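Long-range contacts in SusD/RagB family nutrient-binding outer membrane lipoprotein (Bacteroides vulgatus, PDB 4F7A), which probably binds glycans, perhaps mucin O-glycans, at the outer membrane as a SusD-like lipoprotein with a TPR-like fold: residues A438-R443 and L502-G507; N459-T464 and A495-T500. All coordinates share one frame; numbering follows the deposited sequence.

Contact 1: residues A438-R443 and L502-G507; sequences AWAEQR and LWWDTG
Arg443 and Trp504 carry this buried contact, in which helix 435-445 of the TPR-like SusD fold packs against a type I beta turn running from Leu502 to Asp505. The packing evidence lies on the two flat groups. CH2 of Trp504 sits over one face of the Arg443 guanidinium, 3.9 Å above its plane and offset toward the rim, while the opposite face meets CZ3 of Trp439; the guanidinium and the Trp504 ring stand 64° apart, which rules out a parallel stack. At the edge of that ring, in its plane, comes CB of Arg443. Beside them, Leu502 CD1 touches Arg443 NH1 at 3.7 Å, and Ala440 O lies 3.5 Å from Trp504 CH2.

One hydrogen bond folds the arginine back onto its own helix. Its chain bends at chi3 (-77°), and NE reaches Trp439 O at 3.3 Å, from above the carbonyl plane and from the face opposite the Arg443 backbone N. NH1 reaches outward to the backbone oxygens of Asp130 and Arg469, and Asp130 OD1 accepts a hydrogen bond from Trp504 NE1. An alanine in place of Arg443 would probably leave those two carbonyls without this donor and open a gap between Trp439 and Trp504.

A water completes the join. The Asp505 carboxylate is held by salt bridges to Arg469 and Arg501, outside the contact, and water 1 links the segments, lying 2.9 Å from Arg443 O and 2.7 Å from Asp505 OD1.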
loop_
_atom_site.group_PDB
_atom_site.type_symbol
_atom_site.label_atom_id
_atom_site.label_comp_id
_atom_site.label_asym_id
_atom_site.label_seq_id
_atom_site.Cartn_x
_atom_site.Cartn_y
_atom_site.Cartn_z
ATOM N N ALA A 438 1.970 0.451 3.114
ATOM C CA ALA A 438 2.546 0.437 4.475
ATOM C C ALA A 438 3.431 -0.782 4.696
ATOM O O ALA A 438 4.555 -0.679 5.197
ATOM C CB ALA A 438 1.422 0.479 5.526
ATOM N N TRP A 439 2.921 -1.937 4.292
ATOM C CA TRP A 439 3.631 -3.177 4.467
ATOM C C TRP A 439 4.858 -3.262 3.549
ATOM O O TRP A 439 5.889 -3.735 3.965
ATOM C CB TRP A 439 2.700 -4.374 4.261
ATOM C CG TRP A 439 3.379 -5.714 4.592
ATOM C CD1 TRP A 439 4.257 -5.945 5.600
ATOM C CD2 TRP A 439 3.177 -6.983 3.929
ATOM N NE1 TRP A 439 4.663 -7.274 5.594
ATOM C CE2 TRP A 439 4.008 -7.926 4.575
ATOM C CE3 TRP A 439 2.399 -7.401 2.831
ATOM C CZ2 TRP A 439 4.063 -9.249 4.183
ATOM C CZ3 TRP A 439 2.464 -8.707 2.434
ATOM C CH2 TRP A 439 3.293 -9.628 3.111
ATOM N N ALA A 440 4.728 -2.827 2.296
ATOM C CA ALA A 440 5.845 -2.846 1.369
ATOM C C ALA A 440 6.984 -2.014 1.914
ATOM O O ALA A 440 8.130 -2.455 1.933
ATOM C CB ALA A 440 5.422 -2.333 0.007
ATOM N N GLU A 441 6.676 -0.819 2.390
ATOM C CA GLU A 441 7.723 0.062 2.924
ATOM C C GLU A 441 8.328 -0.431 4.227
ATOM O O GLU A 441 9.528 -0.230 4.499
ATOM C CB GLU A 441 7.204 1.493 3.033
ATOM C CG GLU A 441 7.158 2.156 1.681
ATOM C CD GLU A 441 8.542 2.411 1.143
ATOM O OE1 GLU A 441 9.124 3.447 1.564
ATOM O OE2 GLU A 441 9.046 1.593 0.316
ATOM N N GLN A 442 7.533 -1.092 5.043
ATOM C CA GLN A 442 8.074 -1.699 6.250
ATOM C C GLN A 442 9.096 -2.805 5.944
ATOM O O GLN A 442 10.152 -2.899 6.581
ATOM C CB GLN A 442 6.939 -2.229 7.109
ATOM C CG GLN A 442 7.391 -2.810 8.438
ATOM C CD GLN A 442 7.725 -4.288 8.387
ATOM O OE1 GLN A 442 7.319 -5.005 7.474
ATOM N NE2 GLN A 442 8.441 -4.755 9.399
ATOM N N ARG A 443 8.781 -3.619 4.939
ATOM C CA ARG A 443 9.698 -4.661 4.492
ATOM C C ARG A 443 10.937 -4.080 3.835
ATOM O O ARG A 443 12.032 -4.597 4.025
ATOM C CB ARG A 443 8.999 -5.649 3.556
ATOM C CG ARG A 443 7.942 -6.481 4.294
ATOM C CD ARG A 443 7.209 -7.408 3.375
ATOM N NE ARG A 443 6.207 -6.669 2.599
ATOM C CZ ARG A 443 5.912 -6.895 1.320
ATOM N NH1 ARG A 443 6.546 -7.850 0.639
ATOM N NH2 ARG A 443 4.988 -6.158 0.721
ATOM N N LEU A 502 12.306 -10.182 -1.164
ATOM C CA LEU A 502 12.102 -9.707 -2.529
ATOM C C LEU A 502 13.314 -8.918 -3.000
ATOM O O LEU A 502 14.160 -8.527 -2.189
ATOM C CB LEU A 502 10.821 -8.890 -2.613
ATOM C CG LEU A 502 9.582 -9.681 -2.196
ATOM C CD1 LEU A 502 8.331 -8.842 -2.394
ATOM C CD2 LEU A 502 9.508 -11.024 -2.980
ATOM N N TRP A 503 13.420 -8.733 -4.314
ATOM C CA TRP A 503 14.552 -8.056 -4.929
ATOM C C TRP A 503 14.864 -6.690 -4.285
ATOM O O TRP A 503 16.029 -6.387 -3.997
ATOM C CB TRP A 503 14.321 -7.911 -6.444
ATOM C CG TRP A 503 15.328 -7.031 -7.171
ATOM C CD1 TRP A 503 16.635 -7.324 -7.472
ATOM C CD2 TRP A 503 15.081 -5.724 -7.690
ATOM N NE1 TRP A 503 17.206 -6.269 -8.162
ATOM C CE2 TRP A 503 16.274 -5.276 -8.304
ATOM C CE3 TRP A 503 13.954 -4.902 -7.736
ATOM C CZ2 TRP A 503 16.364 -4.032 -8.942
ATOM C CZ3 TRP A 503 14.054 -3.649 -8.345
ATOM C CH2 TRP A 503 15.245 -3.234 -8.945
ATOM N N TRP A 504 13.841 -5.878 -4.036
ATOM C CA TRP A 504 14.068 -4.545 -3.442
ATOM C C TRP A 504 14.360 -4.518 -1.955
ATOM O O TRP A 504 14.686 -3.457 -1.417
ATOM C CB TRP A 504 12.959 -3.549 -3.772
ATOM C CG TRP A 504 11.517 -3.981 -3.566
ATOM C CD1 TRP A 504 10.562 -4.064 -4.545
ATOM C CD2 TRP A 504 10.836 -4.278 -2.334
ATOM N NE1 TRP A 504 9.359 -4.416 -4.011
ATOM C CE2 TRP A 504 9.494 -4.567 -2.658
ATOM C CE3 TRP A 504 11.226 -4.346 -1.005
ATOM C CZ2 TRP A 504 8.547 -4.882 -1.696
ATOM C CZ3 TRP A 504 10.312 -4.680 -0.057
ATOM C CH2 TRP A 504 8.973 -4.963 -0.401
ATOM N N ASP A 505 14.294 -5.680 -1.322
ATOM C CA ASP A 505 14.519 -5.858 0.112
ATOM C C ASP A 505 15.946 -6.371 0.284
ATOM O O ASP A 505 16.219 -7.558 0.058
ATOM C CB ASP A 505 13.491 -6.876 0.645
ATOM C CG ASP A 505 13.667 -7.217 2.112
ATOM O OD1 ASP A 505 14.607 -6.699 2.759
ATOM O OD2 ASP A 505 12.846 -8.015 2.612
ATOM N N THR A 506 16.850 -5.473 0.661
ATOM C CA THR A 506 18.267 -5.827 0.841
ATOM C C THR A 506 18.586 -6.163 2.292
ATOM O O THR A 506 19.690 -6.574 2.605
ATOM C CB THR A 506 19.180 -4.668 0.414
ATOM O OG1 THR A 506 18.874 -3.518 1.214
ATOM C CG2 THR A 506 18.964 -4.334 -1.058
ATOM N N GLY A 507 17.643 -5.944 3.193
ATOM C CA GLY A 507 17.877 -6.195 4.606
ATOM C C GLY A 507 18.547 -5.038 5.316
ATOM O O GLY A 507 18.764 -5.109 6.519
HETATM O O HOH W 1 14.947 -4.501 4.248
#

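Contact 2: residues N459-T464 and A495-T500; sequences NGTIDT and ADNGGT
Thr461 lays its CB against the amide of Asn497, with ND2 at 3.7 Å and CG2 of the same threonine also near that nitrogen. The two side chains cross obliquely where two irregular loops of the helical SusD-like fold meet, one after helix 435-445 and the other after helix 482-492. Asn497 begins an Asx turn within a type I beta turn that ends at Thr500. Its CG lies between the backbone N and the carbonyl carbon (chi1 64°), and OD1 accepts from Gly499 N at 2.9 Å with an N-H...O angle of 153°, which fixes the amide's rotation.

The apolar part belongs to Ile462. Its CG1 rests on the Gly498 backbone, 3.7 Å from the carbonyl carbon, and CD1 reaches Gly498 CA; Tyr75 and Ile468 also touch this side chain. Both glycines suit the close fit: a CB on Gly498 would run into Ile462 CD1, and one on Gly499 into Thr461 O. The approach of Gly499 CA to Thr461 O, 3.3 Å with 133° at the hydrogen, is a CA-H...O contact.

Polar bridging is left to solvent. Thr461 OG1, which also bonds to Ser458 O, accepts from water 2 at 2.9 Å, and the same water accepts from Gly498 N at 2.9 Å.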
loop_
_atom_site.group_PDB
_atom_site.type_symbol
_atom_site.label_atom_id
_atom_site.label_comp_id
_atom_site.label_asym_id
_atom_site.label_seq_id
_atom_site.Cartn_x
_atom_site.Cartn_y
_atom_site.Cartn_z
ATOM N N ASN A 459 6.703 -23.095 10.919
ATOM C CA ASN A 459 7.528 -24.291 10.708
ATOM C C ASN A 459 8.941 -23.919 10.251
ATOM O O ASN A 459 9.528 -24.597 9.410
ATOM C CB ASN A 459 6.859 -25.235 9.687
ATOM C CG ASN A 459 7.421 -26.648 9.739
ATOM O OD1 ASN A 459 7.874 -27.106 10.791
ATOM N ND2 ASN A 459 7.386 -27.347 8.598
ATOM N N GLY A 460 9.482 -22.827 10.809
ATOM C CA GLY A 460 10.822 -22.364 10.462
ATOM C C GLY A 460 10.960 -21.607 9.134
ATOM O O GLY A 460 12.071 -21.200 8.783
ATOM N N THR A 461 9.854 -21.368 8.417
ATOM C CA THR A 461 9.923 -20.723 7.086
ATOM C C THR A 461 9.999 -19.195 7.162
ATOM O O THR A 461 10.515 -18.557 6.248
ATOM C CB THR A 461 8.756 -21.144 6.178
ATOM O OG1 THR A 461 7.518 -20.737 6.773
ATOM C CG2 THR A 461 8.760 -22.689 5.942
ATOM N N ILE A 462 9.522 -18.629 8.270
ATOM C CA ILE A 462 9.610 -17.195 8.543
ATOM C C ILE A 462 10.295 -16.955 9.900
ATOM O O ILE A 462 9.959 -17.609 10.898
ATOM C CB ILE A 462 8.222 -16.554 8.584
ATOM C CG1 ILE A 462 7.448 -16.896 7.299
ATOM C CG2 ILE A 462 8.352 -15.024 8.760
ATOM C CD1 ILE A 462 6.024 -16.371 7.228
ATOM N N ASP A 463 11.238 -16.021 9.920
ATOM C CA ASP A 463 11.992 -15.661 11.123
ATOM C C ASP A 463 11.226 -14.584 11.897
ATOM O O ASP A 463 10.785 -13.579 11.326
ATOM C CB ASP A 463 13.387 -15.150 10.745
ATOM C CG ASP A 463 14.247 -14.826 11.960
ATOM O OD1 ASP A 463 14.720 -15.796 12.623
ATOM O OD2 ASP A 463 14.459 -13.621 12.245
ATOM N N THR A 464 11.072 -14.784 13.196
ATOM C CA THR A 464 10.336 -13.834 14.028
ATOM C C THR A 464 10.908 -12.414 13.936
ATOM O O THR A 464 10.173 -11.478 13.678
ATOM C CB THR A 464 10.313 -14.314 15.487
ATOM O OG1 THR A 464 9.533 -15.516 15.551
ATOM C CG2 THR A 464 9.721 -13.239 16.423
ATOM N N ALA A 495 13.580 -19.913 -1.727
ATOM C CA ALA A 495 12.414 -20.759 -1.437
ATOM C C ALA A 495 11.098 -19.976 -1.551
ATOM O O ALA A 495 11.032 -18.815 -1.134
ATOM C CB ALA A 495 12.541 -21.404 -0.040
ATOM N N ASP A 496 10.056 -20.610 -2.113
ATOM C CA ASP A 496 8.739 -19.998 -2.192
ATOM C C ASP A 496 8.007 -20.094 -0.842
ATOM O O ASP A 496 7.136 -20.932 -0.640
ATOM C CB ASP A 496 7.890 -20.643 -3.283
ATOM C CG ASP A 496 6.502 -20.045 -3.351
ATOM O OD1 ASP A 496 6.370 -18.854 -2.996
ATOM O OD2 ASP A 496 5.561 -20.755 -3.745
ATOM N N ASN A 497 8.420 -19.252 0.091
ATOM C CA ASN A 497 7.765 -19.145 1.386
ATOM C C ASN A 497 7.863 -17.695 1.854
ATOM O O ASN A 497 8.401 -16.841 1.148
ATOM C CB ASN A 497 8.343 -20.162 2.378
ATOM C CG ASN A 497 9.809 -19.925 2.711
ATOM O OD1 ASN A 497 10.248 -18.791 2.834
ATOM N ND2 ASN A 497 10.565 -21.024 2.913
ATOM N N GLY A 498 7.346 -17.421 3.043
ATOM C CA GLY A 498 7.245 -16.072 3.516
ATOM C C GLY A 498 8.548 -15.465 4.012
ATOM O O GLY A 498 8.558 -14.287 4.364
ATOM N N GLY A 499 9.633 -16.254 4.073
ATOM C CA GLY A 499 10.909 -15.762 4.593
ATOM C C GLY A 499 11.905 -15.292 3.536
ATOM O O GLY A 499 12.985 -14.782 3.870
ATOM N N THR A 500 11.574 -15.478 2.267
ATOM C CA THR A 500 12.476 -15.078 1.192
ATOM C C THR A 500 12.327 -13.595 0.834
ATOM O O THR A 500 11.240 -13.139 0.494
ATOM C CB THR A 500 12.235 -15.927 -0.040
ATOM O OG1 THR A 500 12.588 -17.277 0.269
ATOM C CG2 THR A 500 13.066 -15.422 -1.223
HETATM O O HOH W 2 5.957 -19.331 4.804
#

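Contact 1 is the deeper of the two, its touching residues all buried and its centre about 12 Å from that of the chain; contact 2 is partly buried, its centre about 22 Å out, with about 15 Å between the two contact centres. Segments 495-500 and 502-507 lie on the same loop after helix 482-492, separated by Arg501, so one run of chain meets a helix at one end and another loop at the other. The chemistry follows the place: aromatic rings and a guanidinium in the interior, against a threonine, an asparagine and an isoleucine on close glycine backbone farther out. In each, one ordered water bridges the two segments.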